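Local coordinates for protein CooT (Carboxydothermus hydrogenoformans, PDB 6FAN) that probably acts as a nickel chaperone in the maturation pathway of carbon monoxide dehydrogenase, at residues E15-R20 / Q39-K44; F7-D12 / R56-R61. All coordinates share one frame; numbering follows the deposited sequence.

Interaction 1: E15-R20 / Q39-K44; sequences ELFLER and QRKVIK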
ATOM      1  N   GLU E  15      10.234   4.587  12.755  1.00 42.56           N
ATOM      2  CA  GLU E  15       9.366   4.749  13.897  1.00 45.12           C
ATOM      3  C   GLU E  15       8.011   4.178  13.571  1.00 41.31           C
ATOM      4  O   GLU E  15       7.419   4.550  12.566  1.00 44.04           O
ATOM      5  CB  GLU E  15       9.147   6.224  14.222  1.00 47.28           C
ATOM      6  CG  GLU E  15       9.990   7.248  13.495  1.00 57.69           C
ATOM      7  CD  GLU E  15       9.868   8.596  14.262  1.00 73.66           C
ATOM      8  OE1 GLU E  15       8.685   9.005  14.511  1.00 62.88           O
ATOM      9  OE2 GLU E  15      10.920   9.214  14.668  1.00 69.94           O
ATOM     10  N   LEU E  16       7.500   3.331  14.460  1.00 41.69           N
ATOM     11  CA  LEU E  16       6.152   2.842  14.374  1.00 41.62           C
ATOM     12  C   LEU E  16       5.159   4.004  14.347  1.00 46.46           C
ATOM     13  O   LEU E  16       5.218   4.880  15.189  1.00 44.07           O
ATOM     14  CB  LEU E  16       5.849   1.896  15.523  1.00 40.48           C
ATOM     15  CG  LEU E  16       4.447   1.316  15.543  1.00 46.68           C
ATOM     16  CD1 LEU E  16       4.292   0.317  14.382  1.00 37.64           C
ATOM     17  CD2 LEU E  16       4.206   0.701  16.947  1.00 41.15           C
ATOM     18  N   PHE E  17       4.280   4.013  13.350  1.00 39.48           N
ATOM     19  CA  PHE E  17       3.276   5.066  13.236  1.00 36.39           C
ATOM     20  C   PHE E  17       1.893   4.574  13.613  1.00 37.39           C
ATOM     21  O   PHE E  17       1.148   5.283  14.305  1.00 40.58           O
ATOM     22  CB  PHE E  17       3.282   5.700  11.842  1.00 38.32           C
ATOM     23  CG  PHE E  17       2.264   6.797  11.667  1.00 43.00           C
ATOM     24  CD1 PHE E  17       2.424   8.036  12.307  1.00 44.57           C
ATOM     25  CD2 PHE E  17       1.164   6.608  10.858  1.00 41.77           C
ATOM     26  CE1 PHE E  17       1.481   9.050  12.154  1.00 44.59           C
ATOM     27  CE2 PHE E  17       0.216   7.627  10.649  1.00 42.20           C
ATOM     28  CZ  PHE E  17       0.382   8.847  11.301  1.00 51.03           C
ATOM     29  N   LEU E  18       1.552   3.354  13.194  1.00 36.39           N
ATOM     30  CA  LEU E  18       0.239   2.771  13.474  1.00 32.10           C
ATOM     31  C   LEU E  18       0.285   1.245  13.259  1.00 33.53           C
ATOM     32  O   LEU E  18       0.774   0.772  12.234  1.00 34.80           O
ATOM     33  CB  LEU E  18      -0.860   3.430  12.600  1.00 34.67           C
ATOM     34  CG  LEU E  18      -2.311   3.105  12.993  1.00 36.77           C
ATOM     35  CD1 LEU E  18      -2.618   3.580  14.427  1.00 39.65           C
ATOM     36  CD2 LEU E  18      -3.391   3.587  12.030  1.00 36.59           C
ATOM     37  N   GLU E  19      -0.217   0.505  14.222  1.00 32.01           N
ATOM     38  CA  GLU E  19      -0.202  -0.928  14.148  1.00 36.00           C
ATOM     39  C   GLU E  19      -1.519  -1.427  13.637  1.00 39.10           C
ATOM     40  O   GLU E  19      -2.533  -0.801  13.769  1.00 36.99           O
ATOM     41  CB  GLU E  19       0.119  -1.585  15.514  1.00 36.47           C
ATOM     42  CG  GLU E  19       1.507  -1.317  16.106  1.00 38.77           C
ATOM     43  CD  GLU E  19       2.042  -2.361  17.108  1.00 46.82           C
ATOM     44  OE1 GLU E  19       1.675  -2.346  18.268  1.00 53.65           O
ATOM     45  OE2 GLU E  19       2.876  -3.188  16.765  1.00 40.58           O
ATOM     46  N   ARG E  20      -1.451  -2.529  12.951  1.00 38.25           N
ATOM     47  CA  ARG E  20      -2.664  -3.262  12.476  1.00 34.71           C
ATOM     48  C   ARG E  20      -3.529  -2.404  11.559  1.00 34.34           C
ATOM     49  O   ARG E  20      -4.761  -2.425  11.682  1.00 33.99           O
ATOM     50  CB  ARG E  20      -3.454  -3.918  13.595  1.00 38.91           C
ATOM     51  CG  ARG E  20      -2.487  -4.621  14.569  1.00 46.36           C
ATOM     52  CD  ARG E  20      -3.214  -5.233  15.664  1.00 55.52           C
ATOM     53  NE  ARG E  20      -3.748  -6.517  15.254  1.00 61.53           N
ATOM     54  CZ  ARG E  20      -4.301  -7.396  16.089  1.00 67.15           C
ATOM     55  NH1 ARG E  20      -4.328  -7.178  17.419  1.00 53.89           N
ATOM     56  NH2 ARG E  20      -4.806  -8.538  15.628  1.00 71.04           N
ATOM     57  N   GLN E  39      -9.346   3.108  14.897  1.00 44.51           N
ATOM     58  CA  GLN E  39      -8.523   4.280  15.105  1.00 46.45           C
ATOM     59  C   GLN E  39      -7.974   4.815  13.791  1.00 42.28           C
ATOM     60  O   GLN E  39      -7.486   4.043  12.941  1.00 43.16           O
ATOM     61  CB  GLN E  39      -7.400   3.965  16.111  1.00 54.71           C
ATOM     62  CG  GLN E  39      -6.592   5.199  16.512  1.00 59.35           C
ATOM     63  CD  GLN E  39      -5.297   4.930  17.298  1.00 69.94           C
ATOM     64  OE1 GLN E  39      -5.111   3.853  17.918  1.00 73.66           O
ATOM     65  NE2 GLN E  39      -4.366   5.920  17.256  1.00 58.11           N
ATOM     66  N   ARG E  40      -8.058   6.130  13.598  1.00 39.42           N
ATOM     67  CA  ARG E  40      -7.616   6.770  12.348  1.00 37.09           C
ATOM     68  C   ARG E  40      -6.501   7.764  12.587  1.00 41.92           C
ATOM     69  O   ARG E  40      -6.493   8.443  13.597  1.00 42.46           O
ATOM     70  CB  ARG E  40      -8.784   7.460  11.655  1.00 37.95           C
ATOM     71  CG  ARG E  40      -9.875   6.502  11.263  1.00 37.25           C
ATOM     72  CD  ARG E  40     -11.181   7.219  10.998  1.00 37.71           C
ATOM     73  NE  ARG E  40     -12.162   6.234  10.554  1.00 37.13           N
ATOM     74  CZ  ARG E  40     -13.395   6.517  10.146  1.00 36.52           C
ATOM     75  NH1 ARG E  40     -13.848   7.776  10.137  1.00 44.22           N
ATOM     76  NH2 ARG E  40     -14.169   5.549   9.720  1.00 36.86           N
ATOM     77  N   LYS E  41      -5.558   7.836  11.649  1.00 36.42           N
ATOM     78  CA  LYS E  41      -4.487   8.840  11.666  1.00 35.05           C
ATOM     79  C   LYS E  41      -4.183   9.275  10.251  1.00 38.70           C
ATOM     80  O   LYS E  41      -4.259   8.462   9.321  1.00 36.17           O
ATOM     81  CB  LYS E  41      -3.192   8.257  12.241  1.00 38.81           C
ATOM     82  CG  LYS E  41      -3.179   7.978  13.745  1.00 37.82           C
ATOM     83  CD  LYS E  41      -1.682   7.826  14.112  1.00 42.63           C
ATOM     84  CE  LYS E  41      -1.488   7.353  15.549  1.00 43.14           C
ATOM     85  NZ  LYS E  41      -0.022   7.277  15.758  1.00 51.66           N
ATOM     86  N   VAL E  42      -3.867  10.557  10.070  1.00 32.31           N
ATOM     87  CA  VAL E  42      -3.552  11.135   8.776  1.00 31.71           C
ATOM     88  C   VAL E  42      -2.089  11.574   8.793  1.00 36.80           C
ATOM     89  O   VAL E  42      -1.623  12.153   9.783  1.00 35.74           O
ATOM     90  CB  VAL E  42      -4.433  12.364   8.451  1.00 31.96           C
ATOM     91  CG1 VAL E  42      -4.141  12.863   7.046  1.00 31.14           C
ATOM     92  CG2 VAL E  42      -5.916  12.033   8.570  1.00 31.47           C
ATOM     93  N   ILE E  43      -1.359  11.333   7.701  1.00 35.73           N
ATOM     94  CA  ILE E  43       0.021  11.787   7.613  1.00 38.13           C
ATOM     95  C   ILE E  43       0.370  12.219   6.211  1.00 41.34           C
ATOM     96  O   ILE E  43       0.064  11.503   5.253  1.00 34.57           O
ATOM     97  CB  ILE E  43       1.038  10.696   8.153  1.00 37.25           C
ATOM     98  CG1 ILE E  43       2.472  11.257   8.159  1.00 39.32           C
ATOM     99  CG2 ILE E  43       0.946   9.379   7.352  1.00 34.02           C
ATOM    100  CD1 ILE E  43       3.403  10.377   8.995  1.00 37.23           C
ATOM    101  N   LYS E  44       0.987  13.399   6.079  1.00 39.97           N
ATOM    102  CA  LYS E  44       1.494  13.875   4.787  1.00 36.54           C
ATOM    103  C   LYS E  44       2.766  13.117   4.492  1.00 39.77           C
ATOM    104  O   LYS E  44       3.821  13.423   5.027  1.00 38.23           O
ATOM    105  CB  LYS E  44       1.689  15.404   4.737  1.00 40.68           C
ATOM    106  CG  LYS E  44       0.416  16.193   4.751  1.00 44.35           C
ATOM    107  CD  LYS E  44       0.643  17.682   4.587  1.00 55.90           C
ATOM    108  CE  LYS E  44      -0.556  18.439   5.156  1.00 56.68           C
ATOM    109  NZ  LYS E  44      -0.951  19.570   4.298  1.00 55.43           N
TER
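Phe17 holds CG anti to its backbone N (chi1 -180°), on the side of strand 40-43, and its ring lies between Lys41 and Ile43, one on each face. Lys41 sets CG beside its own N (chi1 -71°) and then runs extended, sliding past the phenyl ring in the opposite direction. Its CD makes a CH-pi contact, 4.0 Å from the ring centroid and offset toward the rim. Further on, NZ stands 4.5 Å from the ring centroid, in cation-pi range over the same face. The ammonium also donates to Phe17 O at 2.7 Å, so one residue grips both the ring and the carbonyl of Phe17. Ile43 meets the ring tip to tip: CB approaches Phe17 CZ to 3.7 Å, while CD1 sits over the other face, 4.1 Å from the centroid. An alanine in place of Lys41 would probably leave Phe17 O without this donor and open a gap where CD and the ammonium covered one ring face, giving the phenyl more freedom to move. Beside the sandwich, Leu18 CD1 rests 4.1 Å from Lys41 CE. Phe17 and Leu18 both face Ala6 of strand 4-10 in a classic beta bulge. In sheet order strand 30-35 comes between strands 13-27 and 40-43, so this contact is made by side chains reaching across rather than by backbone pairing; Leu33 touches Phe17 and Leu18 and bonds by backbone to Lys41.

Interaction 2: F7-D12 / R56-R61; sequences FIVNGD and RILLER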
ATOM      1  N   PHE E   7       5.241   2.311   9.313  1.00 33.13           N
ATOM      2  CA  PHE E   7       6.444   2.927   9.894  1.00 34.34           C
ATOM      3  C   PHE E   7       6.817   4.185   9.125  1.00 38.51           C
ATOM      4  O   PHE E   7       6.621   4.229   7.899  1.00 40.56           O
ATOM      5  CB  PHE E   7       7.628   1.965   9.831  1.00 33.25           C
ATOM      6  CG  PHE E   7       7.441   0.713  10.632  1.00 36.54           C
ATOM      7  CD1 PHE E   7       7.925   0.635  11.971  1.00 40.44           C
ATOM      8  CD2 PHE E   7       6.751  -0.420  10.102  1.00 35.41           C
ATOM      9  CE1 PHE E   7       7.753  -0.543  12.732  1.00 31.68           C
ATOM     10  CE2 PHE E   7       6.589  -1.578  10.896  1.00 34.62           C
ATOM     11  CZ  PHE E   7       7.099  -1.629  12.191  1.00 32.95           C
ATOM     12  N   ILE E   8       7.350   5.177   9.830  1.00 35.38           N
ATOM     13  CA  ILE E   8       7.954   6.354   9.166  1.00 35.81           C
ATOM     14  C   ILE E   8       9.446   6.088   9.060  1.00 43.78           C
ATOM     15  O   ILE E   8      10.093   5.760  10.068  1.00 49.04           O
ATOM     16  CB  ILE E   8       7.721   7.683   9.922  1.00 37.25           C
ATOM     17  CG1 ILE E   8       6.265   7.942  10.224  1.00 37.33           C
ATOM     18  CG2 ILE E   8       8.389   8.815   9.181  1.00 36.94           C
ATOM     19  CD1 ILE E   8       5.301   7.909   9.033  1.00 44.30           C
ATOM     20  N   VAL E   9       9.985   6.206   7.854  1.00 45.14           N
ATOM     21  CA  VAL E   9      11.393   5.927   7.617  1.00 57.61           C
ATOM     22  C   VAL E   9      12.151   7.246   7.334  1.00 59.10           C
ATOM     23  O   VAL E   9      11.862   7.946   6.340  1.00 69.45           O
ATOM     24  CB  VAL E   9      11.621   4.847   6.507  1.00 51.42           C
ATOM     25  CG1 VAL E   9      13.073   4.845   6.011  1.00 55.81           C
ATOM     26  CG2 VAL E   9      11.166   3.459   6.934  1.00 50.90           C
ATOM     27  N   ASN E  10      13.044   7.595   8.243  1.00 55.88           N
ATOM     28  CA  ASN E  10      13.963   8.721   7.996  0.50 58.19           C
ATOM     29  C   ASN E  10      15.400   8.168   7.904  1.00 56.66           C
ATOM     30  O   ASN E  10      16.018   7.895   8.954  1.00 67.46           O
ATOM     31  CB  ASN E  10      13.852   9.773   9.133  0.50 54.20           C
ATOM     32  CG  ASN E  10      12.416  10.125   9.556  0.50 52.47           C
ATOM     33  OD1 ASN E  10      11.806  11.000   8.953  0.50 56.39           O
ATOM     34  ND2 ASN E  10      11.909   9.518  10.649  0.50 48.64           N
ATOM     35  N   GLY E  11      15.902   8.004   6.699  1.00 58.54           N
ATOM     36  CA  GLY E  11      17.208   7.400   6.467  1.00 55.57           C
ATOM     37  C   GLY E  11      17.246   5.955   6.911  1.00 57.82           C
ATOM     38  O   GLY E  11      16.570   5.147   6.317  1.00 58.80           O
ATOM     39  N   ASP E  12      18.001   5.653   7.976  1.00 52.10           N
ATOM     40  CA  ASP E  12      18.046   4.311   8.578  1.00 55.53           C
ATOM     41  C   ASP E  12      17.133   4.136   9.799  1.00 54.41           C
ATOM     42  O   ASP E  12      16.991   3.026  10.309  1.00 60.50           O
ATOM     43  CB  ASP E  12      19.489   3.943   8.951  1.00 57.19           C
ATOM     44  CG  ASP E  12      20.414   3.845   7.739  1.00 64.24           C
ATOM     45  OD1 ASP E  12      20.092   3.181   6.721  1.00 66.60           O
ATOM     46  OD2 ASP E  12      21.502   4.429   7.836  1.00 59.39           O
ATOM     47  N   ARG E  56       4.636  -4.938   6.746  1.00 33.53           N
ATOM     48  CA  ARG E  56       5.241  -3.579   6.821  1.00 33.47           C
ATOM     49  C   ARG E  56       4.727  -2.623   5.728  1.00 35.12           C
ATOM     50  O   ARG E  56       4.705  -2.974   4.548  1.00 28.25           O
ATOM     51  CB  ARG E  56       6.758  -3.639   6.791  1.00 33.43           C
ATOM     52  CG  ARG E  56       7.355  -4.309   8.001  1.00 40.57           C
ATOM     53  CD  ARG E  56       8.791  -4.890   7.780  1.00 42.14           C
ATOM     54  NE  ARG E  56       9.815  -3.970   7.328  1.00 40.73           N
ATOM     55  CZ  ARG E  56      10.396  -3.037   8.088  1.00 44.33           C
ATOM     56  NH1 ARG E  56      10.054  -2.849   9.376  1.00 45.85           N
ATOM     57  NH2 ARG E  56      11.324  -2.253   7.545  1.00 41.85           N
ATOM     58  N   ILE E  57       4.327  -1.425   6.172  1.00 31.71           N
ATOM     59  CA  ILE E  57       4.016  -0.334   5.256  1.00 27.78           C
ATOM     60  C   ILE E  57       5.070   0.742   5.599  1.00 28.57           C
ATOM     61  O   ILE E  57       5.067   1.248   6.704  1.00 29.86           O
ATOM     62  CB  ILE E  57       2.599   0.242   5.484  1.00 26.85           C
ATOM     63  CG1 ILE E  57       1.516  -0.829   5.218  1.00 27.43           C
ATOM     64  CG2 ILE E  57       2.395   1.467   4.575  1.00 24.81           C
ATOM     65  CD1 ILE E  57       0.137  -0.500   5.885  1.00 29.34           C
ATOM     66  N   LEU E  58       5.946   1.088   4.656  1.00 30.79           N
ATOM     67  CA  LEU E  58       6.985   2.072   4.917  1.00 32.24           C
ATOM     68  C   LEU E  58       6.662   3.366   4.230  1.00 31.11           C
ATOM     69  O   LEU E  58       6.469   3.397   3.023  1.00 29.94           O
ATOM     70  CB  LEU E  58       8.370   1.579   4.473  1.00 28.65           C
ATOM     71  CG  LEU E  58       8.777   0.178   4.962  1.00 35.94           C
ATOM     72  CD1 LEU E  58      10.281   0.055   4.607  1.00 38.35           C
ATOM     73  CD2 LEU E  58       8.589  -0.002   6.469  1.00 33.79           C
ATOM     74  N   LEU E  59       6.596   4.408   5.049  1.00 27.84           N
ATOM     75  CA  LEU E  59       6.192   5.745   4.643  1.00 35.00           C
ATOM     76  C   LEU E  59       7.375   6.705   4.784  1.00 39.48           C
ATOM     77  O   LEU E  59       8.231   6.514   5.656  1.00 42.09           O
ATOM     78  CB  LEU E  59       5.028   6.221   5.539  1.00 31.57           C
ATOM     79  CG  LEU E  59       3.772   5.352   5.606  1.00 33.07           C
ATOM     80  CD1 LEU E  59       2.729   5.893   6.562  1.00 29.69           C
ATOM     81  CD2 LEU E  59       3.214   5.096   4.220  1.00 28.46           C
ATOM     82  N   GLU E  60       7.442   7.708   3.899  1.00 41.45           N
ATOM     83  CA  GLU E  60       8.434   8.790   4.027  1.00 45.44           C
ATOM     84  C   GLU E  60       7.703  10.118   4.044  1.00 43.47           C
ATOM     85  O   GLU E  60       6.872  10.366   3.169  1.00 40.68           O
ATOM     86  CB  GLU E  60       9.400   8.734   2.836  1.00 46.25           C
ATOM     87  CG  GLU E  60      10.815   9.281   3.046  1.00 64.88           C
ATOM     88  CD  GLU E  60      11.874   8.489   2.245  1.00 74.39           C
ATOM     89  OE1 GLU E  60      11.827   7.266   2.442  1.00 67.45           O
ATOM     90  OE2 GLU E  60      12.719   9.068   1.485  1.00 70.66           O
ATOM     91  N   ARG E  61       7.964  10.960   5.058  1.00 46.14           N
ATOM     92  CA  ARG E  61       7.346  12.293   5.150  1.00 47.72           C
ATOM     93  C   ARG E  61       7.610  13.186   3.941  1.00 46.22           C
ATOM     94  O   ARG E  61       8.652  13.042   3.306  1.00 53.85           O
ATOM     95  CB  ARG E  61       7.727  13.023   6.431  1.00 49.21           C
ATOM     96  CG  ARG E  61       7.246  12.345   7.712  1.00 51.08           C
ATOM     97  CD  ARG E  61       7.554  13.283   8.870  1.00 56.43           C
ATOM     98  NE  ARG E  61       7.164  12.719  10.150  1.00 52.92           N
ATOM     99  CZ  ARG E  61       5.957  12.846  10.682  1.00 58.32           C
ATOM    100  NH1 ARG E  61       5.001  13.494  10.022  1.00 61.93           N
ATOM    101  NH2 ARG E  61       5.681  12.278  11.854  1.00 54.10           N
TER
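Phe7, Ile8 and Val9 meet Ile57, Leu58 and Leu59 in a parallel beta pairing, the parallel step of an otherwise antiparallel mixed sheet. Three nearly straight backbone hydrogen bonds zip it: Phe7 N to Ile57 O at 2.8 Å, Leu59 N to Phe7 O at 2.9 Å, and Val9 N to Leu59 O at 2.8 Å. Phe7 is thus bonded on both its N and O, as expected of a regular parallel ladder. Side chains alternate between the faces. On one, Leu58 CD2 packs 4.0 Å from Phe7 CB; on the other, Ile8 CD1 rests 3.9 Å from Leu59 CB. Val9 CG2 comes 4.2 Å from Leu58 CB. Near the C terminus Arg61 crosses Ile8 at about a right angle, its CG 4.0 Å from Ile8 CG2. At the start of strand 56-61, Arg56 crosses Phe7 at about a right angle. The bend at chi3 (57°) swings NE round, and NH1 ends over one ring face, 4.0 Å from Phe7 CE2 near the rim. With ring and guanidinium planes 42° apart and the arginine CZ far from the ring centre, the cation-pi attraction is weak at most. Further out, Ile43 reaches both Ile8 and Leu59, Leu16 lies against Phe7, and Ile57 packs on Leu52 of the second subunit. Two salt bridges probably do more than the ring to place the Arg56 guanidinium: NH2 to Glu14 OE2 and NE to Glu51 OE1.

Overall arrangement
From the N terminus, strand 4-10 supplies residues 7-12 of interaction 2 and turns directly into strand 13-27, which carries residues 15-20 of interaction 1. The chain then passes through strand 30-35 to residues 39-44, closing interaction 1 over an 18-residue loop. Only after strand 45-51 does it return as residues 56-61, closing interaction 2 over 43 residues; the smaller loop lies wholly within the larger. The two meet where Glu15 O probably accepts a hydrogen bond from Ile8 N, and where Ile43 packs against Arg61. Strand 40-43, outermost within this chain, thus meets strands 4-10 and 56-61 through side chains, consistent with a strongly curled sheet.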